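Local coordinates for protein lysyl oxidase (Pichia pastoris, PDB 1W7C) that is a copper- and topaquinone-dependent amine oxidase, probably converting primary amines, among them peptidyl lysine side chains, to aldehydes, at residues 398-410 with 420-432. Sequence-based numbering, arbitrary orientation.
Sequences SYCVFENQEDYSL and AITQNPTLNVRFI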
loop_
_atom_site.group_PDB
_atom_site.type_symbol
_atom_site.label_atom_id
_atom_site.label_comp_id
_atom_site.label_asym_id
_atom_site.label_seq_id
_atom_site.Cartn_x
_atom_site.Cartn_y
_atom_site.Cartn_z
ATOM N N SER A 398 16.194 -20.191 -6.560
ATOM C CA SER A 398 14.901 -20.045 -7.203
ATOM C C SER A 398 13.899 -19.202 -6.397
ATOM O O SER A 398 13.148 -18.423 -6.972
ATOM C CB SER A 398 14.305 -21.438 -7.451
ATOM O OG SER A 398 13.036 -21.362 -8.045
ATOM N N TYR A 399 13.894 -19.386 -5.091
ATOM C CA TYR A 399 13.149 -18.521 -4.204
ATOM C C TYR A 399 13.947 -18.287 -2.958
ATOM O O TYR A 399 14.869 -19.032 -2.656
ATOM C CB TYR A 399 11.730 -19.030 -3.933
ATOM C CG TYR A 399 11.603 -20.317 -3.132
ATOM C CD1 TYR A 399 11.454 -20.284 -1.764
ATOM C CD2 TYR A 399 11.569 -21.540 -3.752
ATOM C CE1 TYR A 399 11.256 -21.445 -1.030
ATOM C CE2 TYR A 399 11.367 -22.721 -3.031
ATOM C CZ TYR A 399 11.215 -22.665 -1.662
ATOM O OH TYR A 399 11.016 -23.811 -0.926
ATOM N N CYS A 400 13.639 -17.204 -2.258
ATOM C CA CYS A 400 14.346 -16.872 -1.029
ATOM C C CYS A 400 13.366 -16.654 0.100
ATOM O O CYS A 400 12.188 -16.304 -0.126
ATOM C CB CYS A 400 15.245 -15.624 -1.181
ATOM S SG CYS A 400 14.289 -14.076 -1.303
ATOM N N VAL A 401 13.878 -16.855 1.310
ATOM C CA VAL A 401 13.152 -16.673 2.536
ATOM C C VAL A 401 13.959 -15.790 3.462
ATOM O O VAL A 401 15.141 -16.037 3.672
ATOM C CB VAL A 401 12.901 -18.044 3.194
ATOM C CG1 VAL A 401 12.121 -17.882 4.514
ATOM C CG2 VAL A 401 12.175 -19.003 2.199
ATOM N N PHE A 402 13.359 -14.737 3.997
ATOM C CA PHE A 402 14.050 -13.832 4.888
ATOM C C PHE A 402 13.120 -13.194 5.894
ATOM O O PHE A 402 11.918 -13.030 5.646
ATOM C CB PHE A 402 14.846 -12.738 4.139
ATOM C CG PHE A 402 13.997 -11.786 3.321
ATOM C CD1 PHE A 402 13.638 -12.109 2.027
ATOM C CD2 PHE A 402 13.606 -10.558 3.844
ATOM C CE1 PHE A 402 12.887 -11.236 1.250
ATOM C CE2 PHE A 402 12.853 -9.671 3.067
ATOM C CZ PHE A 402 12.499 -10.014 1.778
ATOM N N GLU A 403 13.687 -12.840 7.042
ATOM C CA GLU A 403 12.972 -12.082 8.048
ATOM C C GLU A 403 13.313 -10.598 7.904
ATOM O O GLU A 403 14.457 -10.192 7.943
ATOM C CB GLU A 403 13.308 -12.565 9.448
ATOM C CG GLU A 403 12.355 -11.958 10.487
ATOM C CD GLU A 403 12.594 -12.464 11.904
ATOM O OE1 GLU A 403 13.769 -12.658 12.302
ATOM O OE2 GLU A 403 11.580 -12.624 12.626
ATOM N N ASN A 404 12.301 -9.782 7.648
ATOM C CA ASN A 404 12.497 -8.339 7.609
ATOM C C ASN A 404 12.214 -7.726 8.966
ATOM O O ASN A 404 11.486 -8.314 9.762
ATOM C CB ASN A 404 11.599 -7.670 6.548
ATOM C CG ASN A 404 12.048 -6.266 6.202
ATOM O OD1 ASN A 404 13.265 -5.959 6.239
ATOM N ND2 ASN A 404 11.091 -5.388 5.842
ATOM N N GLN A 405 12.792 -6.540 9.212
ATOM C CA GLN A 405 12.315 -5.648 10.273
ATOM C C GLN A 405 11.599 -4.534 9.548
ATOM O O GLN A 405 12.203 -3.703 8.868
ATOM C CB GLN A 405 13.484 -5.113 11.095
ATOM C CG GLN A 405 13.032 -4.312 12.329
ATOM C CD GLN A 405 12.336 -5.147 13.374
ATOM O OE1 GLN A 405 11.167 -4.911 13.690
ATOM N NE2 GLN A 405 13.085 -6.080 13.985
ATOM N N GLU A 406 10.282 -4.486 9.663
ATOM C CA GLU A 406 9.558 -3.442 8.983
ATOM C C GLU A 406 9.902 -2.080 9.588
ATOM O O GLU A 406 10.299 -1.995 10.737
ATOM C CB GLU A 406 8.046 -3.663 9.058
ATOM C CG GLU A 406 7.534 -4.965 8.462
ATOM C CD GLU A 406 7.802 -5.127 6.993
ATOM O OE1 GLU A 406 8.249 -6.216 6.579
ATOM O OE2 GLU A 406 7.502 -4.163 6.237
ATOM N N ASP A 407 9.703 -1.009 8.796
ATOM C CA ASP A 407 10.129 0.335 9.159
ATOM C C ASP A 407 9.216 1.040 10.168
ATOM O O ASP A 407 9.476 2.168 10.527
ATOM C CB ASP A 407 10.325 1.209 7.903
ATOM C CG ASP A 407 9.014 1.572 7.179
ATOM O OD1 ASP A 407 7.930 1.513 7.763
ATOM O OD2 ASP A 407 8.993 1.968 5.984
ATOM N N TYR A 408 8.204 0.340 10.636
ATOM C CA TYR A 408 7.231 0.842 11.616
ATOM C C TYR A 408 6.950 -0.317 12.591
ATOM O O TYR A 408 6.991 -1.508 12.204
ATOM C CB TYR A 408 5.935 1.319 10.928
ATOM C CG TYR A 408 5.201 0.194 10.272
ATOM C CD1 TYR A 408 5.596 -0.306 9.040
ATOM C CD2 TYR A 408 4.099 -0.387 10.882
ATOM C CE1 TYR A 408 4.925 -1.366 8.437
ATOM C CE2 TYR A 408 3.420 -1.431 10.288
ATOM C CZ TYR A 408 3.834 -1.932 9.078
ATOM O OH TYR A 408 3.195 -3.031 8.565
ATOM N N SER A 409 6.669 0.040 13.830
ATOM C CA SER A 409 6.340 -0.955 14.835
ATOM C C SER A 409 4.973 -1.605 14.566
ATOM O O SER A 409 4.147 -1.054 13.841
ATOM C CB SER A 409 6.474 -0.349 16.261
ATOM O OG SER A 409 5.252 0.217 16.652
ATOM N N LEU A 410 4.737 -2.795 15.114
ATOM C CA LEU A 410 3.459 -3.464 14.859
ATOM C C LEU A 410 2.327 -2.749 15.581
ATOM O O LEU A 410 1.233 -2.640 15.051
ATOM C CB LEU A 410 3.540 -4.951 15.245
ATOM C CG LEU A 410 2.263 -5.768 14.960
ATOM C CD1 LEU A 410 1.865 -5.712 13.496
ATOM C CD2 LEU A 410 2.537 -7.200 15.383
ATOM N N ALA A 420 4.387 1.175 25.667
ATOM C CA ALA A 420 4.446 -0.225 25.277
ATOM C C ALA A 420 4.535 -0.257 23.756
ATOM O O ALA A 420 3.706 0.309 23.083
ATOM C CB ALA A 420 3.194 -0.935 25.761
ATOM N N ILE A 421 5.599 -0.821 23.209
ATOM C CA ILE A 421 5.805 -0.876 21.759
ATOM C C ILE A 421 6.200 -2.300 21.360
ATOM O O ILE A 421 7.068 -2.885 21.997
ATOM C CB ILE A 421 6.940 0.132 21.275
ATOM C CG1 ILE A 421 6.789 1.521 21.896
ATOM C CG2 ILE A 421 6.971 0.195 19.748
ATOM C CD1 ILE A 421 7.978 2.340 21.761
ATOM N N THR A 422 5.594 -2.800 20.295
ATOM C CA THR A 422 5.911 -4.101 19.742
ATOM C C THR A 422 6.548 -3.918 18.383
ATOM O O THR A 422 6.027 -3.196 17.551
ATOM C CB THR A 422 4.630 -4.930 19.597
ATOM O OG1 THR A 422 4.098 -5.186 20.905
ATOM C CG2 THR A 422 4.955 -6.291 18.969
ATOM N N GLN A 423 7.691 -4.541 18.182
ATOM C CA GLN A 423 8.385 -4.551 16.893
ATOM C C GLN A 423 7.595 -5.345 15.857
ATOM O O GLN A 423 6.675 -6.090 16.174
ATOM C CB GLN A 423 9.814 -5.108 17.026
ATOM C CG GLN A 423 10.670 -4.377 17.993
ATOM C CD GLN A 423 12.030 -4.999 18.064
ATOM O OE1 GLN A 423 12.235 -5.913 18.836
ATOM N NE2 GLN A 423 12.951 -4.539 17.243
ATOM N N ASN A 424 7.999 -5.190 14.610
ATOM C CA ASN A 424 7.278 -5.766 13.466
ATOM C C ASN A 424 8.216 -6.547 12.531
ATOM O O ASN A 424 8.392 -6.194 11.388
ATOM C CB ASN A 424 6.602 -4.619 12.705
ATOM C CG ASN A 424 5.508 -5.035 11.764
ATOM O OD1 ASN A 424 5.055 -6.184 11.720
ATOM N ND2 ASN A 424 5.010 -4.039 11.013
ATOM N N PRO A 425 8.771 -7.642 13.024
ATOM C CA PRO A 425 9.473 -8.589 12.148
ATOM C C PRO A 425 8.471 -9.376 11.334
ATOM O O PRO A 425 7.402 -9.718 11.817
ATOM C CB PRO A 425 10.172 -9.511 13.129
ATOM C CG PRO A 425 9.209 -9.546 14.294
ATOM C CD PRO A 425 8.739 -8.121 14.420
ATOM N N THR A 426 8.813 -9.638 10.084
ATOM C CA THR A 426 7.936 -10.383 9.165
ATOM C C THR A 426 8.737 -11.469 8.459
ATOM O O THR A 426 9.932 -11.298 8.179
ATOM C CB THR A 426 7.291 -9.490 8.104
ATOM O OG1 THR A 426 8.322 -8.808 7.381
ATOM C CG2 THR A 426 6.373 -8.484 8.744
ATOM N N LEU A 427 8.090 -12.585 8.193
ATOM C CA LEU A 427 8.670 -13.586 7.290
ATOM C C LEU A 427 8.295 -13.220 5.858
ATOM O O LEU A 427 7.176 -12.841 5.591
ATOM C CB LEU A 427 8.149 -14.993 7.581
ATOM C CG LEU A 427 8.852 -16.108 6.837
ATOM C CD1 LEU A 427 10.265 -16.281 7.397
ATOM C CD2 LEU A 427 8.102 -17.401 6.928
ATOM N N ASN A 428 9.244 -13.394 4.949
ATOM C CA ASN A 428 9.088 -12.989 3.567
ATOM C C ASN A 428 9.582 -14.103 2.674
ATOM O O ASN A 428 10.697 -14.598 2.876
ATOM C CB ASN A 428 9.911 -11.723 3.313
ATOM C CG ASN A 428 9.388 -10.530 4.063
ATOM O OD1 ASN A 428 8.495 -9.835 3.543
ATOM N ND2 ASN A 428 9.802 -10.354 5.332
ATOM N N VAL A 429 8.724 -14.448 1.706
ATOM C CA VAL A 429 9.050 -15.431 0.667
ATOM C C VAL A 429 8.931 -14.698 -0.672
ATOM O O VAL A 429 7.871 -14.121 -0.995
ATOM C CB VAL A 429 8.143 -16.661 0.721
ATOM C CG1 VAL A 429 8.579 -17.689 -0.298
ATOM C CG2 VAL A 429 8.046 -17.256 2.143
ATOM N N ARG A 430 10.054 -14.656 -1.409
ATOM C CA ARG A 430 10.071 -13.993 -2.712
ATOM C C ARG A 430 10.563 -14.904 -3.835
ATOM O O ARG A 430 11.464 -15.730 -3.625
ATOM C CB ARG A 430 11.006 -12.780 -2.668
ATOM C CG ARG A 430 11.406 -12.210 -4.004
ATOM C CD ARG A 430 12.236 -10.932 -3.899
ATOM N NE ARG A 430 11.406 -9.816 -3.454
ATOM C CZ ARG A 430 11.667 -9.003 -2.464
ATOM N NH1 ARG A 430 12.794 -9.116 -1.771
ATOM N NH2 ARG A 430 10.811 -8.056 -2.150
ATOM N N PHE A 431 9.979 -14.724 -5.017
ATOM C CA PHE A 431 10.689 -15.122 -6.228
ATOM C C PHE A 431 10.454 -14.057 -7.277
ATOM O O PHE A 431 9.514 -13.251 -7.158
ATOM C CB PHE A 431 10.371 -16.548 -6.706
ATOM C CG PHE A 431 9.126 -16.686 -7.509
ATOM C CD1 PHE A 431 7.895 -16.725 -6.901
ATOM C CD2 PHE A 431 9.189 -16.793 -8.891
ATOM C CE1 PHE A 431 6.750 -16.886 -7.652
ATOM C CE2 PHE A 431 8.023 -16.973 -9.639
ATOM C CZ PHE A 431 6.827 -16.992 -9.035
ATOM N N ILE A 432 11.326 -14.042 -8.276
ATOM C CA ILE A 432 11.238 -13.071 -9.350
ATOM C C ILE A 432 11.260 -13.829 -10.670
ATOM O O ILE A 432 12.146 -14.662 -10.913
ATOM C CB ILE A 432 12.458 -12.093 -9.269
ATOM C CG1 ILE A 432 12.318 -11.228 -8.013
ATOM C CG2 ILE A 432 12.462 -11.248 -10.544
ATOM C CD1 ILE A 432 13.504 -10.289 -7.754
HETATM O O HOH W 1 13.188 -16.318 -8.558
HETATM O O HOH W 2 9.565 -2.816 13.573
#
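Two neighbouring antiparallel strands in the enzyme domain of this copper amine oxidase, 398-405 and 425-432, pair through alternating hydrogen-bonded and non-hydrogen-bonded residues, from Cys400 opposite Arg430 to Gln405 opposite Pro425. On the face carrying Cys400, Phe402 and Asn404, the ring of Phe402 lies flat over Asn428: CB of Asn428 sits 3.5 Å from the ring centroid, 14° off the normal, a CH-pi contact, with ring and amide planes nearly parallel. A chi1 of 64° puts the Phe402 ring between its own backbone N and carbonyl carbon, folding it across toward the partner strand. Beyond it, NH1 of Arg430 comes within 3.7 Å of Phe402 CZ and bonds to the backbone O of Asp407 of the second subunit, so this face adjoins the dimer interface. Further along, a polar cluster closes on Glu406, whose OE1 takes a 2.7 Å bond from Thr426 OG1 on its anti side and a second from Asn404 ND2, which arrives from above the carboxylate plane. Lys445 adds a salt bridge to OE1 and also bonds Asn428 OD1, while Asn428 ND2 donates to Thr426 OG1. A glutamine in place of Glu406 would probably cost Lys445 one of its carboxylate partners and weaken the hold on the Thr426 hydroxyl. On the reverse face, near the start of strand 398-405, apolar side chains meet: Val401 CG1 lies 3.8 Å from Leu427 CD1. At the break between strands 420-422 and 425-432, Asn424 reaches into the loop that follows Gln405; CG anti to the backbone N (chi1 -163°) carries the amide toward Tyr408. Its ND2 gives a weak bond to Tyr408 O and lies over one face of the Tyr408 ring, offset toward the rim, 3.1 Å from CZ.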